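Local coordinates for protein cryptochrome DASH, chloroplastic/mitochondrial (Arabidopsis thaliana, PDB 2IJG) that repairs cyclobutane pyrimidine dimers in single-stranded DNA as a photolyase, binds FAD and a folate cofactor, and may also serve as a photoreceptor, at residues Ser176-Lys181 with Glu326-Asp331. Sequence-based numbering, arbitrary orientation.
With FAD (flavin-adenine dinucleotide), chain B.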
ATOM      1  N   SER A 176      -2.018 -12.221  -2.306  1.00 34.98           N
ATOM      2  CA  SER A 176      -1.638 -10.873  -1.922  1.00 34.14           C
ATOM      3  C   SER A 176      -1.286 -10.867  -0.444  1.00 32.19           C
ATOM      4  O   SER A 176      -0.777  -9.879   0.071  1.00 32.67           O
ATOM      5  CB  SER A 176      -2.790  -9.897  -2.190  1.00 35.30           C
ATOM      6  OG  SER A 176      -3.972 -10.294  -1.508  1.00 38.13           O
ATOM      7  N   THR A 177      -1.539 -11.990   0.226  1.00 30.43           N
ATOM      8  CA  THR A 177      -1.267 -12.113   1.656  1.00 28.52           C
ATOM      9  C   THR A 177      -0.146 -13.092   1.989  1.00 28.08           C
ATOM     10  O   THR A 177       0.216 -13.933   1.170  1.00 28.40           O
ATOM     11  CB  THR A 177      -2.517 -12.586   2.404  1.00 27.94           C
ATOM     12  OG1 THR A 177      -2.929 -13.849   1.872  1.00 26.15           O
ATOM     13  CG2 THR A 177      -3.649 -11.579   2.254  1.00 26.74           C
ATOM     14  N   MET A 178       0.397 -12.974   3.200  1.00 27.39           N
ATOM     15  CA  MET A 178       1.454 -13.867   3.665  1.00 26.50           C
ATOM     16  C   MET A 178       0.862 -15.262   3.731  1.00 26.01           C
ATOM     17  O   MET A 178       1.406 -16.214   3.171  1.00 25.86           O
ATOM     18  CB  MET A 178       1.924 -13.482   5.065  1.00 26.86           C
ATOM     19  CG  MET A 178       3.051 -12.480   5.122  1.00 28.47           C
ATOM     20  SD  MET A 178       4.429 -13.121   6.097  1.00 26.99           S
ATOM     21  CE  MET A 178       3.685 -13.184   7.729  1.00 26.49           C
ATOM     22  N   TYR A 179      -0.252 -15.368   4.447  1.00 24.57           N
ATOM     23  CA  TYR A 179      -0.958 -16.633   4.593  1.00 23.93           C
ATOM     24  C   TYR A 179      -2.031 -16.700   3.519  1.00 23.58           C
ATOM     25  O   TYR A 179      -2.795 -15.753   3.338  1.00 23.59           O
ATOM     26  CB  TYR A 179      -1.597 -16.730   5.977  1.00 23.04           C
ATOM     27  CG  TYR A 179      -0.597 -16.844   7.102  1.00 23.47           C
ATOM     28  CD1 TYR A 179      -0.238 -15.732   7.866  1.00 22.64           C
ATOM     29  CD2 TYR A 179      -0.009 -18.074   7.411  1.00 23.51           C
ATOM     30  CE1 TYR A 179       0.680 -15.844   8.914  1.00 22.86           C
ATOM     31  CE2 TYR A 179       0.910 -18.198   8.453  1.00 22.76           C
ATOM     32  CZ  TYR A 179       1.248 -17.084   9.201  1.00 23.09           C
ATOM     33  OH  TYR A 179       2.132 -17.220  10.245  1.00 22.12           O
ATOM     34  N   HIS A 180      -2.082 -17.819   2.808  1.00 23.22           N
ATOM     35  CA  HIS A 180      -3.047 -18.002   1.733  1.00 23.19           C
ATOM     36  C   HIS A 180      -4.446 -18.235   2.298  1.00 23.65           C
ATOM     37  O   HIS A 180      -4.613 -18.930   3.302  1.00 23.23           O
ATOM     38  CB  HIS A 180      -2.618 -19.183   0.860  1.00 22.87           C
ATOM     39  CG  HIS A 180      -3.277 -19.214  -0.482  1.00 22.54           C
ATOM     40  ND1 HIS A 180      -4.609 -19.520  -0.652  1.00 22.22           N
ATOM     41  CD2 HIS A 180      -2.787 -18.958  -1.719  1.00 22.32           C
ATOM     42  CE1 HIS A 180      -4.915 -19.449  -1.936  1.00 22.55           C
ATOM     43  NE2 HIS A 180      -3.826 -19.110  -2.605  1.00 23.43           N
ATOM     44  N   LYS A 181      -5.447 -17.650   1.649  1.00 23.16           N
ATOM     45  CA  LYS A 181      -6.829 -17.774   2.091  1.00 24.30           C
ATOM     46  C   LYS A 181      -7.285 -19.221   2.259  1.00 24.30           C
ATOM     47  O   LYS A 181      -8.028 -19.535   3.189  1.00 23.75           O
ATOM     48  CB  LYS A 181      -7.767 -17.066   1.113  1.00 24.85           C
ATOM     49  CG  LYS A 181      -9.188 -16.922   1.630  1.00 26.10           C
ATOM     50  CD  LYS A 181     -10.037 -16.081   0.687  1.00 28.56           C
ATOM     51  CE  LYS A 181     -10.662 -16.923  -0.413  1.00 30.02           C
ATOM     52  NZ  LYS A 181     -11.773 -17.768   0.126  1.00 31.22           N
ATOM     53  N   GLU A 326       4.029  -7.694  11.973  1.00 21.25           N
ATOM     54  CA  GLU A 326       3.425  -6.521  11.367  1.00 22.49           C
ATOM     55  C   GLU A 326       2.774  -6.874  10.025  1.00 21.84           C
ATOM     56  O   GLU A 326       1.754  -6.299   9.654  1.00 22.11           O
ATOM     57  CB  GLU A 326       4.501  -5.438  11.213  1.00 24.90           C
ATOM     58  CG  GLU A 326       4.129  -4.068  11.788  1.00 29.08           C
ATOM     59  CD  GLU A 326       3.497  -4.120  13.174  1.00 30.50           C
ATOM     60  OE1 GLU A 326       4.201  -4.419  14.163  1.00 31.58           O
ATOM     61  OE2 GLU A 326       2.284  -3.852  13.273  1.00 31.66           O
ATOM     62  N   LEU A 327       3.350  -7.827   9.299  1.00 20.75           N
ATOM     63  CA  LEU A 327       2.766  -8.238   8.027  1.00 20.04           C
ATOM     64  C   LEU A 327       1.493  -9.046   8.267  1.00 19.31           C
ATOM     65  O   LEU A 327       0.650  -9.158   7.382  1.00 19.60           O
ATOM     66  CB  LEU A 327       3.750  -9.082   7.214  1.00 20.07           C
ATOM     67  CG  LEU A 327       4.930  -8.343   6.583  1.00 20.66           C
ATOM     68  CD1 LEU A 327       5.848  -9.362   5.928  1.00 20.06           C
ATOM     69  CD2 LEU A 327       4.427  -7.326   5.554  1.00 20.49           C
ATOM     70  N   ILE A 328       1.359  -9.624   9.458  1.00 18.61           N
ATOM     71  CA  ILE A 328       0.162 -10.398   9.768  1.00 18.32           C
ATOM     72  C   ILE A 328      -0.986  -9.411   9.978  1.00 17.85           C
ATOM     73  O   ILE A 328      -2.151  -9.745   9.779  1.00 17.64           O
ATOM     74  CB  ILE A 328       0.363 -11.282  11.019  1.00 18.04           C
ATOM     75  CG1 ILE A 328       1.414 -12.356  10.719  1.00 19.19           C
ATOM     76  CG2 ILE A 328      -0.952 -11.947  11.415  1.00 18.23           C
ATOM     77  CD1 ILE A 328       1.777 -13.227  11.914  1.00 19.97           C
ATOM     78  N   TRP A 329      -0.653  -8.188  10.378  1.00 17.76           N
ATOM     79  CA  TRP A 329      -1.678  -7.170  10.543  1.00 17.53           C
ATOM     80  C   TRP A 329      -2.251  -6.867   9.162  1.00 16.99           C
ATOM     81  O   TRP A 329      -3.463  -6.717   9.008  1.00 17.39           O
ATOM     82  CB  TRP A 329      -1.098  -5.892  11.152  1.00 18.57           C
ATOM     83  CG  TRP A 329      -1.293  -5.804  12.638  1.00 19.93           C
ATOM     84  CD1 TRP A 329      -0.337  -5.932  13.604  1.00 20.26           C
ATOM     85  CD2 TRP A 329      -2.528  -5.553  13.325  1.00 20.11           C
ATOM     86  NE1 TRP A 329      -0.898  -5.772  14.852  1.00 21.16           N
ATOM     87  CE2 TRP A 329      -2.240  -5.538  14.710  1.00 21.05           C
ATOM     88  CE3 TRP A 329      -3.848  -5.342  12.905  1.00 19.68           C
ATOM     89  CZ2 TRP A 329      -3.228  -5.314  15.679  1.00 20.91           C
ATOM     90  CZ3 TRP A 329      -4.831  -5.120  13.868  1.00 19.94           C
ATOM     91  CH2 TRP A 329      -4.513  -5.107  15.240  1.00 20.62           C
ATOM     92  N   ARG A 330      -1.379  -6.795   8.156  1.00 16.43           N
ATOM     93  CA  ARG A 330      -1.815  -6.518   6.790  1.00 15.91           C
ATOM     94  C   ARG A 330      -2.697  -7.659   6.283  1.00 16.04           C
ATOM     95  O   ARG A 330      -3.714  -7.427   5.626  1.00 14.89           O
ATOM     96  CB  ARG A 330      -0.605  -6.337   5.864  1.00 15.76           C
ATOM     97  CG  ARG A 330      -0.965  -6.188   4.390  1.00 16.11           C
ATOM     98  CD  ARG A 330       0.248  -5.792   3.563  1.00 16.69           C
ATOM     99  NE  ARG A 330      -0.012  -5.837   2.126  1.00 18.12           N
ATOM    100  CZ  ARG A 330      -0.055  -6.958   1.409  1.00 19.39           C
ATOM    101  NH1 ARG A 330       0.148  -8.132   1.995  1.00 17.93           N
ATOM    102  NH2 ARG A 330      -0.301  -6.908   0.106  1.00 18.79           N
ATOM    103  N   ASP A 331      -2.298  -8.891   6.587  1.00 15.48           N
ATOM    104  CA  ASP A 331      -3.073 -10.062   6.187  1.00 16.29           C
ATOM    105  C   ASP A 331      -4.436 -10.002   6.867  1.00 15.61           C
ATOM    106  O   ASP A 331      -5.472 -10.241   6.244  1.00 15.41           O
ATOM    107  CB  ASP A 331      -2.361 -11.346   6.627  1.00 17.30           C
ATOM    108  CG  ASP A 331      -1.480 -11.937   5.542  1.00 19.31           C
ATOM    109  OD1 ASP A 331      -1.020 -11.185   4.652  1.00 19.21           O
ATOM    110  OD2 ASP A 331      -1.236 -13.165   5.593  1.00 21.54           O
TER
HETATM  111  PA  FAD B 526       6.913  -1.422   9.293  1.00 23.54           P
HETATM  112  O1A FAD B 526       8.048  -0.739   8.657  1.00 25.51           O
HETATM  113  O2A FAD B 526       5.983  -1.013  10.357  1.00 23.72           O
HETATM  114  O5B FAD B 526       6.378  -2.500   8.271  1.00 24.74           O
HETATM  115  C5B FAD B 526       5.321  -3.376   8.559  1.00 21.46           C
HETATM  116  C4B FAD B 526       4.588  -3.718   7.278  1.00 20.05           C
HETATM  117  O4B FAD B 526       3.432  -4.463   7.734  1.00 18.28           O
HETATM  118  C3B FAD B 526       4.036  -2.516   6.480  1.00 19.37           C
HETATM  119  O3B FAD B 526       4.801  -2.148   5.349  1.00 19.01           O
HETATM  120  C2B FAD B 526       2.617  -2.941   6.135  1.00 18.32           C
HETATM  121  O2B FAD B 526       2.418  -3.544   4.880  1.00 20.13           O
HETATM  122  C1B FAD B 526       2.221  -3.835   7.294  1.00 18.88           C
HETATM  123  N9A FAD B 526       1.590  -3.157   8.453  1.00 18.07           N
HETATM  124  C8A FAD B 526       2.165  -2.572   9.552  1.00 18.17           C
HETATM  125  N7A FAD B 526       1.321  -2.061  10.411  1.00 16.74           N
HETATM  126  C5A FAD B 526       0.097  -2.322   9.840  1.00 16.89           C
HETATM  127  C6A FAD B 526      -1.234  -2.026  10.274  1.00 15.97           C
HETATM  128  N6A FAD B 526      -1.467  -1.384  11.419  1.00 15.70           N
HETATM  129  N1A FAD B 526      -2.268  -2.418   9.479  1.00 16.37           N
HETATM  130  C2A FAD B 526      -1.989  -3.070   8.319  1.00 16.88           C
HETATM  131  N3A FAD B 526      -0.784  -3.399   7.819  1.00 17.40           N
HETATM  132  C4A FAD B 526       0.240  -2.978   8.663  1.00 16.69           C
HETATM  133  N1  FAD B 526      -1.182   1.231   5.577  1.00 25.51           N
HETATM  134  C2  FAD B 526      -1.370   0.954   4.282  1.00 26.74           C
HETATM  135  O2  FAD B 526      -0.544   0.269   3.621  1.00 28.49           O
HETATM  136  N3  FAD B 526      -2.479   1.504   3.642  1.00 25.19           N
HETATM  137  C4  FAD B 526      -3.474   2.256   4.282  1.00 24.44           C
HETATM  138  O4  FAD B 526      -4.404   2.700   3.595  1.00 25.86           O
HETATM  139  C4X FAD B 526      -3.298   2.460   5.702  1.00 24.74           C
HETATM  140  N5  FAD B 526      -4.226   3.207   6.486  1.00 24.57           N
HETATM  141  C5X FAD B 526      -3.932   3.423   7.863  1.00 24.09           C
HETATM  142  C6  FAD B 526      -4.854   4.157   8.674  1.00 23.08           C
HETATM  143  C7  FAD B 526      -4.626   4.381  10.023  1.00 23.01           C
HETATM  144  C7M FAD B 526      -5.679   5.179  10.798  1.00 22.73           C
HETATM  145  C8  FAD B 526      -3.453   3.867  10.645  1.00 22.62           C
HETATM  146  C8M FAD B 526      -3.147   4.050  12.119  1.00 22.96           C
HETATM  147  C9  FAD B 526      -2.504   3.136   9.841  1.00 23.37           C
HETATM  148  C9A FAD B 526      -2.711   2.917   8.472  1.00 24.58           C
HETATM  149  N10 FAD B 526      -1.818   2.189   7.596  1.00 25.40           N
HETATM  150  C10 FAD B 526      -2.125   1.964   6.277  1.00 25.12           C
HETATM  151  C1' FAD B 526      -0.497   1.690   7.817  1.00 27.32           C
HETATM  152  C2' FAD B 526       0.478   1.424   8.907  1.00 25.64           C
HETATM  153  O2' FAD B 526       0.542   2.571   9.759  1.00 24.16           O
HETATM  154  C3' FAD B 526       1.533   1.216   7.825  1.00 26.41           C
HETATM  155  O3' FAD B 526       1.186  -0.009   7.152  1.00 22.68           O
HETATM  156  C4' FAD B 526       3.022   1.051   8.124  1.00 29.11           C
HETATM  157  O4' FAD B 526       3.409   2.259   8.803  1.00 29.83           O
HETATM  158  C5' FAD B 526       3.585   0.963   6.704  1.00 29.97           C
HETATM  159  O5' FAD B 526       4.997   0.817   6.441  1.00 31.93           O
HETATM  160  P   FAD B 526       6.158   0.885   7.459  1.00 27.85           P
HETATM  161  O1P FAD B 526       7.333   0.713   6.663  1.00 29.92           O
HETATM  162  O2P FAD B 526       6.040   2.143   8.224  1.00 33.23           O
HETATM  163  O3P FAD B 526       5.959  -0.370   8.493  1.00 26.39           O
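Arg-330, its CG turned opposite the backbone N (chi1 174°) and its chain extended as far as NE, reaches from helix 318-340 to the carbonyl of Ser-176, while the CB of Asp-331 is directed toward the loop. The Ser-176 oxygen sits at the guanidinium edge, near its plane: Arg-330 NH1 donates to Ser-176 O at 2.8 Å, almost in line with the C=O bond, and NH2 adds a weak bond. Two and three residues further along the loop, the Asp-331 carboxylate receives two successive amides through its syn lone pairs, Met-178 N to OD1 at 2.7 Å and Tyr-179 N to OD2 at 2.7 Å, the latter nearly straight at 178°. This twofold grip should fix the rotation of the buried carboxylate. Next to the carboxylate, Met-178, bent at chi2 and chi3, lays CE 3.8 Å from Ile-328 CG1, and that same CG1 meets the edge of the Tyr-179 ring at CE1 (4.0 Å). On Arg-330, CD lies 3.4 Å from ribose atom O2B of FAD. The contact thus joins the loop following the last strand of the photolyase alpha/beta domain to a helix lining the FAD pocket, an interdomain junction of the photolyase/cryptochrome fold.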